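Local coordinates for ribosomal RNA small subunit methyltransferase Nep1 (Archaeoglobus fulgidus, PDB 3O7B), which probably methylates N1 of a specific pseudouridine in 16S ribosomal RNA, with S-adenosylmethionine as methyl donor, working as a homodimeric SPOUT enzyme in ribosome biogenesis, at residues A[29-34]-A[158-163]; A[52-57]-A[62-67]; A[88-93]-A[130-135]; A[108-111]-A[115-118]; A[121-126]-A[151-156]. All coordinates share one frame; numbering follows the deposited sequence. Where two conformers were deposited one is given.

Contact 1: residues A[29-34]-A[158-163]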
# COMPACT_ATOMS: atom_id res chain seq x y z
N ALA A 29 20.25 -5.85 -0.17
CA ALA A 29 19.33 -5.33 0.82
C ALA A 29 18.52 -4.19 0.24
O ALA A 29 18.99 -3.46 -0.62
CB ALA A 29 20.09 -4.82 2.05
N PHE A 30 17.32 -4.01 0.77
CA PHE A 30 16.54 -2.81 0.57
C PHE A 30 16.50 -2.05 1.87
O PHE A 30 16.28 -2.66 2.93
CB PHE A 30 15.10 -3.17 0.18
CG PHE A 30 14.94 -3.57 -1.26
CD1 PHE A 30 14.33 -2.69 -2.17
CD2 PHE A 30 15.35 -4.83 -1.70
CE1 PHE A 30 14.14 -3.07 -3.50
CE2 PHE A 30 15.17 -5.20 -3.05
CZ PHE A 30 14.58 -4.32 -3.93
N VAL A 31 16.77 -0.74 1.80
CA VAL A 31 16.79 0.11 2.96
C VAL A 31 15.84 1.27 2.75
O VAL A 31 16.05 2.09 1.83
CB VAL A 31 18.22 0.67 3.26
CG1 VAL A 31 18.24 1.45 4.55
CG2 VAL A 31 19.24 -0.47 3.27
N PHE A 32 14.83 1.38 3.60
CA PHE A 32 13.97 2.56 3.59
C PHE A 32 14.58 3.61 4.48
O PHE A 32 14.88 3.33 5.65
CB PHE A 32 12.54 2.19 3.98
CG PHE A 32 11.89 1.27 2.98
CD1 PHE A 32 11.52 1.75 1.73
CD2 PHE A 32 11.71 -0.09 3.26
CE1 PHE A 32 10.99 0.90 0.75
CE2 PHE A 32 11.15 -0.95 2.29
CZ PHE A 32 10.79 -0.44 1.04
N LEU A 33 14.79 4.78 3.91
CA LEU A 33 15.53 5.87 4.59
C LEU A 33 14.64 6.91 5.20
O LEU A 33 13.62 7.32 4.60
CB LEU A 33 16.47 6.55 3.59
CG LEU A 33 17.59 5.72 3.03
CD1 LEU A 33 18.38 6.59 2.05
CD2 LEU A 33 18.53 5.17 4.13
N GLU A 34 15.02 7.37 6.39
CA GLU A 34 14.31 8.44 7.08
C GLU A 34 12.81 8.13 7.18
O GLU A 34 11.95 9.00 6.99
CB GLU A 34 14.56 9.80 6.41
CG GLU A 34 16.02 10.26 6.56
CD GLU A 34 16.27 11.60 5.93
OE1 GLU A 34 15.30 12.36 5.71
OE2 GLU A 34 17.46 11.89 5.67
N VAL A 158 23.44 -0.48 15.61
CA VAL A 158 24.39 -0.03 14.60
C VAL A 158 23.79 1.19 13.92
O VAL A 158 22.66 1.60 14.21
CB VAL A 158 24.70 -1.11 13.56
CG1 VAL A 158 25.22 -2.38 14.22
CG2 VAL A 158 23.46 -1.42 12.67
N GLY A 159 24.55 1.79 13.02
CA GLY A 159 24.08 2.93 12.26
C GLY A 159 23.86 2.56 10.81
O GLY A 159 24.20 1.47 10.36
N LEU A 160 23.31 3.53 10.08
CA LEU A 160 23.11 3.38 8.66
C LEU A 160 24.38 2.97 7.93
O LEU A 160 24.35 2.13 7.05
CB LEU A 160 22.51 4.66 8.10
CG LEU A 160 22.23 4.67 6.60
CD1 LEU A 160 21.31 3.50 6.17
CD2 LEU A 160 21.61 5.99 6.26
N ARG A 161 25.52 3.54 8.34
CA ARG A 161 26.79 3.23 7.67
C ARG A 161 27.13 1.73 7.74
O ARG A 161 27.77 1.17 6.87
CB ARG A 161 27.94 4.06 8.27
CG ARG A 161 28.23 3.75 9.75
CD ARG A 161 29.47 4.50 10.26
NE ARG A 161 29.25 5.94 10.28
CZ ARG A 161 30.13 6.82 10.74
NH1 ARG A 161 31.28 6.41 11.25
NH2 ARG A 161 29.85 8.12 10.71
N ASP A 162 26.66 1.07 8.80
CA ASP A 162 27.02 -0.31 9.01
C ASP A 162 26.19 -1.28 8.19
O ASP A 162 26.67 -2.32 7.78
CB ASP A 162 26.93 -0.59 10.52
CG ASP A 162 27.75 0.41 11.32
OD1 ASP A 162 28.98 0.49 11.08
OD2 ASP A 162 27.19 1.15 12.15
N ILE A 163 24.94 -0.93 7.90
CA ILE A 163 24.11 -1.88 7.14
C ILE A 163 24.36 -1.84 5.63
O ILE A 163 23.98 -2.75 4.90
CB ILE A 163 22.61 -1.76 7.48
CG1 ILE A 163 22.09 -0.35 7.19
CG2 ILE A 163 22.37 -2.17 8.95
CD1 ILE A 163 20.57 -0.25 7.20
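Behind the methyl groups that Leu160 and Ile163 press against Val31, the shortest polar bond runs from Gly159 N to Asp162 OD2 (2.9 Å). It is nearly straight, 164° at the hydrogen, and reaches the oxygen's anti lone pair. Gly159 is the N-cap of helix 160-163, and the Asp162 side chain accepts its amide; glycine has no side chain for the return bond of a capping box, and its carbonyl O takes Asp162 N instead.

The capped turn carries two apolar side chains to the strand. Leu160 has CG anti to its N (chi1 180°), which drives CD1 forward to 4.0 Å from Val31 CG1 and 3.8 Å from Leu33 CD2, the two leucines meeting at about a right angle. Ile163 CD1 approaches the same valine methyl, Val31 CG1, at 3.9 Å. Across the strand, Phe30 and Phe32 pack on helix 87-98, so the strand is covered on both faces. The Leu33 side chain also lies about 4 Å from Gly194, which binds S-adenosylmethionine.

Every contact between 29-34 and 158-163 is methyl against methyl, 152 Å² in all: shape and burial join these two segments, while the bonds to Asp162 stay inside the helix turn.

Contact 2: residues A[52-57]-A[62-67]; sequences ADAIRR and EKILLD
Ile64 points to the helix, between its backbone and the ends of two charged side chains, and its two branches part company there. With chi1 at -66°, CG1 lies anti to the carbonyl carbon and carries CD1 straight on to the helix, 3.8 Å from Ala54 CA and 4.2 Å from Ala54 CB; the methyl therefore rests on main chain as much as on side chain. The other branch, CG2, turns to the ends of Asp53 and Arg57. Asp53 meets it at a slant, with OD2 3.8 Å from Ile64 CG2. Arg57 runs antiparallel to the isoleucine, bent at chi2 and chi3 so that NH1 comes back to 4.1 Å from Ile64 CG2. Asp53 and Arg57 are one turn apart, as the bond from Arg57 N to Asp53 O (2.8 Å) confirms, so both can reach the same methyl.

The pairing lies in the region between strand 28-35 and helix 87-98, away from the annotated sites: after helix 48-57 the chain reverses, passes a 3-10 turn ending at Lys63, and leads on to Asp67, the N-cap of helix 68-71. Cut back to an alanine, Ile64 is likely to leave a gap beside Ala54 and to deprive the Asp53 and Arg57 side chains of the methyl that both touch.

Polar ties come from helix 129-142. Glu137 takes a salt bridge from Arg57 NH2 through OE1, and its OE2 receives Leu65 N, so one carboxylate joins the arginine of the helix to the backbone of the loop.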
# COMPACT_ATOMS: atom_id res chain seq x y z
N ALA A 52 -6.18 13.40 24.26
CA ALA A 52 -7.43 12.84 23.74
C ALA A 52 -7.19 11.48 23.06
O ALA A 52 -7.95 10.53 23.29
CB ALA A 52 -8.08 13.80 22.76
N ASP A 53 -6.14 11.39 22.25
CA ASP A 53 -5.82 10.12 21.60
C ASP A 53 -5.40 9.06 22.62
O ASP A 53 -5.76 7.89 22.47
CB ASP A 53 -4.72 10.30 20.54
CG ASP A 53 -4.61 9.08 19.62
OD1 ASP A 53 -5.66 8.55 19.18
OD2 ASP A 53 -3.47 8.66 19.33
N ALA A 54 -4.67 9.47 23.65
CA ALA A 54 -4.25 8.59 24.73
C ALA A 54 -5.46 7.94 25.40
O ALA A 54 -5.47 6.73 25.64
CB ALA A 54 -3.42 9.35 25.74
N ILE A 55 -6.49 8.74 25.67
CA ILE A 55 -7.75 8.23 26.21
C ILE A 55 -8.39 7.22 25.25
O ILE A 55 -8.74 6.10 25.66
CB ILE A 55 -8.73 9.37 26.58
CG1 ILE A 55 -8.17 10.21 27.73
CG2 ILE A 55 -10.12 8.82 26.95
CD1 ILE A 55 -8.73 11.62 27.80
N ARG A 56 -8.52 7.59 23.97
CA ARG A 56 -9.13 6.71 22.97
C ARG A 56 -8.38 5.38 22.81
O ARG A 56 -9.00 4.32 22.66
CB ARG A 56 -9.26 7.41 21.61
N ARG A 57 -7.05 5.45 22.86
CA ARG A 57 -6.17 4.28 22.68
C ARG A 57 -6.03 3.45 23.95
O ARG A 57 -5.68 2.26 23.88
CB ARG A 57 -4.77 4.72 22.24
CG ARG A 57 -4.67 5.34 20.85
CD ARG A 57 -4.99 4.34 19.74
NE ARG A 57 -4.31 3.06 19.92
CZ ARG A 57 -3.05 2.82 19.60
NH1 ARG A 57 -2.30 3.78 19.06
NH2 ARG A 57 -2.53 1.62 19.80
N GLU A 62 3.52 8.46 25.62
CA GLU A 62 4.90 8.06 25.33
C GLU A 62 5.01 6.72 24.60
O GLU A 62 6.07 6.39 24.06
CB GLU A 62 5.75 8.05 26.60
CG GLU A 62 5.36 7.01 27.65
CD GLU A 62 6.40 6.90 28.77
OE1 GLU A 62 6.18 6.10 29.71
OE2 GLU A 62 7.43 7.60 28.71
N LYS A 63 3.92 5.95 24.62
CA LYS A 63 3.86 4.63 23.98
C LYS A 63 3.21 4.64 22.59
O LYS A 63 3.17 3.61 21.91
CB LYS A 63 3.10 3.64 24.88
CG LYS A 63 3.58 3.58 26.33
CD LYS A 63 5.02 3.09 26.42
CE LYS A 63 5.41 2.81 27.86
NZ LYS A 63 4.72 1.60 28.39
N ILE A 64 2.70 5.80 22.18
CA ILE A 64 1.88 5.91 20.97
C ILE A 64 2.72 6.39 19.79
O ILE A 64 3.57 7.28 19.93
CB ILE A 64 0.68 6.84 21.22
CG1 ILE A 64 -0.26 6.21 22.25
CG2 ILE A 64 -0.08 7.14 19.91
CD1 ILE A 64 -1.33 7.16 22.79
N LEU A 65 2.50 5.76 18.63
CA LEU A 65 3.18 6.15 17.40
C LEU A 65 2.62 7.48 16.89
O LEU A 65 1.40 7.70 16.86
CB LEU A 65 3.00 5.07 16.34
CG LEU A 65 4.03 4.97 15.21
CD1 LEU A 65 5.40 4.44 15.70
CD2 LEU A 65 3.49 4.05 14.13
N LEU A 66 3.52 8.38 16.51
CA LEU A 66 3.13 9.67 15.96
C LEU A 66 2.48 9.52 14.58
O LEU A 66 3.06 8.88 13.69
CB LEU A 66 4.35 10.60 15.91
CG LEU A 66 4.09 12.06 15.55
CD1 LEU A 66 3.29 12.76 16.65
CD2 LEU A 66 5.40 12.81 15.25
N ASP A 67 1.31 10.11 14.42
CA ASP A 67 0.47 9.92 13.23
C ASP A 67 -0.24 11.24 13.01
O ASP A 67 -1.11 11.62 13.81
CB ASP A 67 -0.54 8.79 13.52
CG ASP A 67 -1.51 8.53 12.36
OD1 ASP A 67 -1.72 9.39 11.49
OD2 ASP A 67 -2.10 7.42 12.34

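Contact 3: residues A[88-93]-A[130-135]; sequences DIVHQC and NRFVGL
The side chains of His91 and Phe132 run past each other in opposite directions, face against face. At the start of the side chain, His91 CB sits above the phenyl face, 3.9 Å from the ring centroid and 26° off its normal. His91 CG follows at 3.7 Å from Phe132 CD2. Next, CD2 makes the closest approach of the pair, 3.3 Å from Phe132 CG. At the tip, NE2 lies 3.6 Å from Phe132 CB, and its hydrogen bond goes to the carbonyl O of Pro126.

The return contact has matching geometry: Phe132 CB lies over the imidazole face. With both CG atoms anti to their backbone N, each residue extends straight toward the other helix, giving an offset stack with centroids 4.4 Å apart and planes at 24°. The Pro126 bond probably helps to fix the rotation of the imidazole.

Val90 adds a looser touch, CG1 at 4.5 Å from Phe132 CZ. Near the stack, Asp88 salt-bridges Arg86, a predicted rRNA-contacting residue. Gln92 bonds Arg127 O of the second subunit and Asn130 pairs with its own counterpart there, so the helices border the dimer interface. On another side of helix 87-98, Val90 and Cys93 rest on Phe32 of strand 28-35, and Cys93 also meets helix 224-239.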
# COMPACT_ATOMS: atom_id res chain seq x y z
N ASP A 88 2.27 5.49 7.45
CA ASP A 88 1.59 4.82 6.33
C ASP A 88 2.53 4.60 5.16
O ASP A 88 2.40 3.62 4.40
CB ASP A 88 0.40 5.65 5.86
CG ASP A 88 0.78 7.08 5.54
OD1 ASP A 88 1.07 7.81 6.51
OD2 ASP A 88 0.80 7.44 4.34
N ILE A 89 3.50 5.49 4.98
CA ILE A 89 4.35 5.39 3.81
C ILE A 89 5.21 4.12 3.86
O ILE A 89 5.20 3.29 2.94
CB ILE A 89 5.24 6.63 3.62
CG1 ILE A 89 4.35 7.85 3.36
CG2 ILE A 89 6.24 6.43 2.48
CD1 ILE A 89 5.11 9.18 3.45
N VAL A 90 5.93 3.94 4.96
CA VAL A 90 6.78 2.77 5.05
C VAL A 90 5.94 1.48 5.18
O VAL A 90 6.35 0.44 4.69
CB VAL A 90 7.86 2.91 6.19
CG1 VAL A 90 7.25 2.79 7.56
CG2 VAL A 90 8.98 1.91 5.99
N HIS A 91 4.75 1.58 5.77
CA HIS A 91 3.84 0.42 5.85
C HIS A 91 3.60 -0.17 4.47
O HIS A 91 3.81 -1.36 4.25
CB HIS A 91 2.51 0.85 6.46
CG HIS A 91 1.49 -0.25 6.54
ND1 HIS A 91 0.16 -0.05 6.24
CD2 HIS A 91 1.62 -1.56 6.86
CE1 HIS A 91 -0.49 -1.19 6.38
NE2 HIS A 91 0.36 -2.12 6.76
N GLN A 92 3.20 0.69 3.52
CA GLN A 92 2.78 0.18 2.22
C GLN A 92 3.97 -0.31 1.43
O GLN A 92 3.90 -1.31 0.71
CB GLN A 92 2.02 1.27 1.47
CG GLN A 92 0.72 1.69 2.20
CD GLN A 92 0.26 3.11 1.91
OE1 GLN A 92 0.87 3.84 1.12
NE2 GLN A 92 -0.83 3.52 2.56
N CYS A 93 5.11 0.38 1.56
CA CYS A 93 6.29 -0.04 0.84
C CYS A 93 6.79 -1.38 1.32
O CYS A 93 7.18 -2.22 0.53
CB CYS A 93 7.41 1.00 1.00
SG CYS A 93 7.09 2.58 0.17
N ASN A 130 -3.99 0.02 11.04
CA ASN A 130 -4.12 0.20 12.49
C ASN A 130 -3.41 -0.92 13.24
O ASN A 130 -2.77 -0.66 14.27
CB ASN A 130 -5.58 0.34 12.92
CG ASN A 130 -6.24 1.53 12.26
OD1 ASN A 130 -7.27 1.40 11.57
ND2 ASN A 130 -5.66 2.71 12.44
N ARG A 131 -3.47 -2.13 12.69
CA ARG A 131 -2.75 -3.26 13.27
C ARG A 131 -1.23 -3.08 13.08
O ARG A 131 -0.45 -3.43 13.97
CB ARG A 131 -3.26 -4.56 12.64
CG ARG A 131 -4.74 -4.85 12.96
CD ARG A 131 -4.87 -6.02 13.90
NE ARG A 131 -6.24 -6.39 14.29
CZ ARG A 131 -7.05 -7.22 13.63
NH1 ARG A 131 -6.71 -7.77 12.48
NH2 ARG A 131 -8.24 -7.49 14.14
N PHE A 132 -0.82 -2.52 11.94
CA PHE A 132 0.60 -2.21 11.76
C PHE A 132 1.09 -1.20 12.80
O PHE A 132 2.17 -1.38 13.39
CB PHE A 132 0.82 -1.68 10.35
CG PHE A 132 2.25 -1.22 10.09
CD1 PHE A 132 3.27 -2.15 9.91
CD2 PHE A 132 2.53 0.13 10.04
CE1 PHE A 132 4.61 -1.71 9.69
CE2 PHE A 132 3.84 0.57 9.81
CZ PHE A 132 4.86 -0.35 9.63
N VAL A 133 0.31 -0.15 13.02
CA VAL A 133 0.67 0.86 14.00
C VAL A 133 0.84 0.20 15.37
O VAL A 133 1.81 0.48 16.08
CB VAL A 133 -0.36 2.00 14.03
CG1 VAL A 133 -0.20 2.87 15.30
CG2 VAL A 133 -0.24 2.83 12.76
N GLY A 134 -0.07 -0.68 15.75
CA GLY A 134 0.04 -1.35 17.05
C GLY A 134 1.29 -2.20 17.13
O GLY A 134 1.95 -2.25 18.19
N LEU A 135 1.64 -2.86 16.05
CA LEU A 135 2.84 -3.70 16.03
C LEU A 135 4.10 -2.82 16.14
O LEU A 135 5.05 -3.17 16.85
CB LEU A 135 2.89 -4.56 14.76
CG LEU A 135 4.07 -5.52 14.68
CD1 LEU A 135 3.97 -6.61 15.75
CD2 LEU A 135 4.13 -6.14 13.31

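Contact 4: residues A[108-111]-A[115-118]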
# COMPACT_ATOMS: atom_id res chain seq x y z
N TYR A 108 15.75 -3.46 5.68
CA TYR A 108 15.98 -2.58 6.81
C TYR A 108 15.15 -1.33 6.71
O TYR A 108 14.85 -0.87 5.60
CB TYR A 108 17.46 -2.13 6.86
CG TYR A 108 18.44 -3.25 7.09
CD1 TYR A 108 18.80 -3.61 8.38
CD2 TYR A 108 18.98 -3.96 6.02
CE1 TYR A 108 19.71 -4.63 8.60
CE2 TYR A 108 19.90 -4.98 6.24
CZ TYR A 108 20.25 -5.31 7.54
OH TYR A 108 21.15 -6.33 7.81
N VAL A 109 14.83 -0.78 7.87
CA VAL A 109 14.17 0.51 7.95
C VAL A 109 15.06 1.41 8.80
O VAL A 109 15.41 1.07 9.93
CB VAL A 109 12.76 0.40 8.58
CG1 VAL A 109 12.13 1.79 8.76
CG2 VAL A 109 11.86 -0.48 7.72
N HIS A 110 15.49 2.54 8.22
CA HIS A 110 16.21 3.58 8.94
C HIS A 110 15.19 4.66 9.24
O HIS A 110 14.48 5.11 8.33
CB HIS A 110 17.34 4.06 8.02
CG HIS A 110 17.85 5.43 8.31
ND1 HIS A 110 18.85 5.71 9.22
CD2 HIS A 110 17.53 6.61 7.71
CE1 HIS A 110 19.10 7.02 9.18
NE2 HIS A 110 18.31 7.58 8.28
N THR A 111 15.05 5.04 10.50
CA THR A 111 14.04 6.03 10.86
C THR A 111 14.60 7.45 10.81
O THR A 111 15.83 7.65 10.73
CB THR A 111 13.45 5.79 12.26
OG1 THR A 111 14.44 6.15 13.23
CG2 THR A 111 13.05 4.34 12.45
N GLU A 115 17.49 5.45 13.93
CA GLU A 115 17.43 4.07 14.41
C GLU A 115 17.39 3.12 13.23
O GLU A 115 16.89 3.48 12.15
CB GLU A 115 16.19 3.85 15.28
CG GLU A 115 16.15 4.74 16.49
CD GLU A 115 14.74 5.19 16.81
OE1 GLU A 115 14.04 5.69 15.89
OE2 GLU A 115 14.34 5.05 17.99
N ILE A 116 17.91 1.91 13.42
CA ILE A 116 17.97 0.89 12.40
C ILE A 116 17.10 -0.29 12.84
O ILE A 116 17.33 -0.86 13.91
CB ILE A 116 19.44 0.42 12.15
CG1 ILE A 116 20.32 1.58 11.61
CG2 ILE A 116 19.48 -0.75 11.21
CD1 ILE A 116 19.82 2.19 10.30
N ILE A 117 16.10 -0.62 12.03
CA ILE A 117 15.24 -1.77 12.27
C ILE A 117 15.48 -2.81 11.19
O ILE A 117 15.45 -2.51 9.98
CB ILE A 117 13.76 -1.34 12.25
CG1 ILE A 117 13.47 -0.30 13.33
CG2 ILE A 117 12.83 -2.57 12.34
CD1 ILE A 117 12.20 0.52 13.10
N TRP A 118 15.75 -4.04 11.60
CA TRP A 118 15.90 -5.14 10.69
C TRP A 118 14.56 -5.89 10.64
O TRP A 118 13.97 -6.16 11.69
CB TRP A 118 17.02 -6.07 11.17
CG TRP A 118 17.16 -7.33 10.38
CD1 TRP A 118 17.74 -7.46 9.16
CD2 TRP A 118 16.72 -8.65 10.76
NE1 TRP A 118 17.67 -8.77 8.74
CE2 TRP A 118 17.06 -9.52 9.71
CE3 TRP A 118 16.07 -9.17 11.89
CZ2 TRP A 118 16.79 -10.90 9.75
CZ3 TRP A 118 15.78 -10.54 11.91
CH2 TRP A 118 16.15 -11.38 10.85
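Thr111 keeps OG1 between its own backbone N and carbonyl carbon (chi1 73°), while Glu115 bends at chi2 to fold its carboxylate back; together these torsions bring Thr111 OG1 to 2.7 Å from Glu115 OE1. The hydroxyl donates to the anti lone pair of OE1 and also accepts twice, from Glu115 N at 3.2 Å and from Asn113 N, the latter as in an ST turn. Three bonds thus grip one oxygen at the mouth of the turn. The backbone pairs once here, Thr111 N to Glu115 O, and the hydroxyl rather than the carbonyl O of Thr111 takes the Glu115 amide. A valine in place of Thr111 would probably leave Glu115 OE1 without its donor and the amides of Glu115 and Asn113 without this acceptor.

Further along, Val109 and Ile117 form a hydrogen-bonded antiparallel pair, each N 2.8 Å from the other's O, with angles of 165° and 170° at the hydrogens. On the opposite face Tyr108 and Trp118 meet obliquely: Tyr108 CE1 comes to the indole edge, 3.5 Å from Trp118 CD1, while Tyr108 OH bonds Glu106. His110 receives Ile116 CD1 at the edge of its ring, in plane, 3.8 Å from ND1; that nitrogen is buried with no polar partner in the model.

The geometry defines a beta hairpin, 105-111 with 116-119, which carries the sheet of this SPOUT fold from its parallel part, where 105-111 lies beside 28-35, into the antiparallel strands 116-119 and 150-156.

Contact 5: residues A[121-126]-A[151-156]; sequences RETRLP and TLIEFK
Thr123 splits its side chain between two kinds of contact with the 151-156 segment. With chi1 at -62°, OG1 lies anti to the carbonyl carbon and comes to 2.9 Å from Leu152 O, passing Leu152 CB at 3.5 Å. The methyl branch, anti to the backbone N, goes to the neighbouring residue instead: Thr123 CG2 is 4.1 Å from Ile153 CG1, the side chains crossing at about a right angle. Two residues on, Leu125 CD2 touches Ile153 CD1 at 3.8 Å, so the isoleucine is met along its length, near CG1 by the threonine and at its end by the leucine.

What presents Leu152 and Ile153 in this way is a classic beta bulge: both lie opposite Ile145 of strand 144-147, and the chain turns a corner there. Asn120, next to the loop in sequence, also ties the two segments: its backbone bonds Leu152, and its carbonyl O is within reach of the same Thr123 hydroxyl proton as Leu152 O, so which acceptor is served is not settled. Behind the apolar pair, Leu125 packs against Leu94, Leu95 and Leu98 of helix 87-98, while Ile153 reaches Leu139 of helix 129-142.

The loop between strand 116-119 and helix 129-142 is thus tied to 151-156 by a hydroxyl shared between backbone carbonyls beside a strip of aliphatic carbons; the polar part probably helps to set the register against the bulged strand, and the apolar part carries the contact into the core between helices.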
# COMPACT_ATOMS: atom_id res chain seq x y z
N ARG A 121 13.14 -11.35 6.32
CA ARG A 121 12.55 -11.47 5.01
C ARG A 121 11.26 -12.28 5.06
O ARG A 121 10.37 -12.07 4.24
CB ARG A 121 13.58 -12.05 4.02
CG ARG A 121 13.09 -12.20 2.58
CD ARG A 121 12.72 -10.85 1.96
NE ARG A 121 12.11 -10.99 0.64
CZ ARG A 121 10.81 -11.20 0.44
NH1 ARG A 121 9.97 -11.31 1.48
NH2 ARG A 121 10.36 -11.29 -0.80
N GLU A 122 11.15 -13.18 6.04
CA GLU A 122 9.97 -14.04 6.14
C GLU A 122 8.81 -13.46 6.98
O GLU A 122 7.75 -14.09 7.11
CB GLU A 122 10.40 -15.45 6.57
CG GLU A 122 11.35 -16.14 5.55
CD GLU A 122 10.80 -16.22 4.12
OE1 GLU A 122 9.60 -16.52 3.93
OE2 GLU A 122 11.58 -16.00 3.17
N THR A 123 8.97 -12.25 7.49
CA THR A 123 7.94 -11.61 8.30
C THR A 123 6.69 -11.28 7.48
O THR A 123 6.79 -10.71 6.38
CB THR A 123 8.49 -10.31 8.95
OG1 THR A 123 9.57 -10.66 9.80
CG2 THR A 123 7.43 -9.59 9.77
N ARG A 124 5.51 -11.63 8.00
CA ARG A 124 4.23 -11.21 7.42
C ARG A 124 3.73 -10.05 8.24
O ARG A 124 3.25 -10.23 9.36
CB ARG A 124 3.19 -12.34 7.48
CG ARG A 124 3.48 -13.59 6.66
CD ARG A 124 2.22 -14.51 6.63
NE ARG A 124 1.54 -14.57 7.93
CZ ARG A 124 1.77 -15.48 8.88
NH1 ARG A 124 2.66 -16.44 8.67
NH2 ARG A 124 1.10 -15.43 10.03
N LEU A 125 3.84 -8.84 7.70
CA LEU A 125 3.39 -7.67 8.43
C LEU A 125 1.88 -7.55 8.33
O LEU A 125 1.31 -7.98 7.32
CB LEU A 125 4.02 -6.39 7.86
CG LEU A 125 5.51 -6.24 8.13
CD1 LEU A 125 6.05 -5.12 7.25
CD2 LEU A 125 5.84 -6.00 9.60
N PRO A 126 1.24 -6.94 9.35
CA PRO A 126 -0.21 -6.70 9.24
C PRO A 126 -0.51 -5.81 8.04
O PRO A 126 0.13 -4.77 7.83
CB PRO A 126 -0.55 -5.96 10.54
CG PRO A 126 0.58 -6.27 11.48
CD PRO A 126 1.79 -6.45 10.63
N THR A 151 13.80 -14.28 15.45
CA THR A 151 13.53 -12.86 15.41
C THR A 151 12.87 -12.48 14.08
O THR A 151 13.34 -12.87 13.01
CB THR A 151 14.82 -12.06 15.63
OG1 THR A 151 15.36 -12.41 16.91
CG2 THR A 151 14.50 -10.58 15.63
N LEU A 152 11.75 -11.77 14.18
CA LEU A 152 11.03 -11.27 13.01
C LEU A 152 11.36 -9.81 12.71
O LEU A 152 11.53 -9.43 11.54
CB LEU A 152 9.51 -11.41 13.20
CG LEU A 152 8.99 -12.84 13.31
CD1 LEU A 152 7.46 -12.80 13.50
CD2 LEU A 152 9.35 -13.69 12.11
N ILE A 153 11.43 -8.99 13.76
CA ILE A 153 11.73 -7.57 13.61
C ILE A 153 12.51 -7.15 14.84
O ILE A 153 12.16 -7.53 15.94
CB ILE A 153 10.46 -6.69 13.54
CG1 ILE A 153 9.41 -7.28 12.58
CG2 ILE A 153 10.85 -5.24 13.17
CD1 ILE A 153 8.05 -6.53 12.61
N GLU A 154 13.59 -6.38 14.66
CA GLU A 154 14.40 -5.96 15.80
C GLU A 154 15.21 -4.69 15.52
O GLU A 154 15.75 -4.55 14.43
CB GLU A 154 15.37 -7.07 16.19
CG GLU A 154 16.04 -6.85 17.54
CD GLU A 154 16.96 -7.98 17.95
OE1 GLU A 154 17.63 -8.58 17.07
OE2 GLU A 154 17.02 -8.27 19.16
N PHE A 155 15.30 -3.81 16.52
CA PHE A 155 16.26 -2.69 16.45
C PHE A 155 17.67 -3.25 16.51
O PHE A 155 17.94 -4.17 17.30
CB PHE A 155 16.07 -1.71 17.59
CG PHE A 155 14.88 -0.83 17.44
CD1 PHE A 155 14.96 0.34 16.72
CD2 PHE A 155 13.65 -1.19 18.00
CE1 PHE A 155 13.85 1.18 16.57
CE2 PHE A 155 12.53 -0.37 17.86
CZ PHE A 155 12.62 0.80 17.15
N LYS A 156 18.56 -2.71 15.68
CA LYS A 156 19.97 -3.10 15.74
C LYS A 156 20.81 -1.96 16.29
O LYS A 156 20.59 -0.80 15.94
CB LYS A 156 20.48 -3.50 14.35
CG LYS A 156 19.73 -4.66 13.70
CD LYS A 156 19.82 -5.97 14.49
CE LYS A 156 19.49 -7.14 13.58
NZ LYS A 156 19.72 -8.46 14.24

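Contacts 1 and 4 share the sheet and have centres only 6 Å apart: Phe32 O of strand 28-35 meets His110 N at 2.8 Å. Contact 5 continues across the next strand, where Ile116 O lies 2.8 Å from Lys156 N. Contact 3 backs this sheet, Val90 CG2 reaching Val109 CG2 at 4.1 Å, and is joined to contact 5 by His91 NE2 and Pro126 O, 2.9 Å apart. Contact 2 is peripheral, centred 28 Å from contact 1 yet touching contact 3 through Leu65 and Val133. Of the cofactor side, contact 1 comes nearest: the Leu33 side chain is about 7 Å from bound S-adenosylhomocysteine, against about 10 Å for Val90 and for His110.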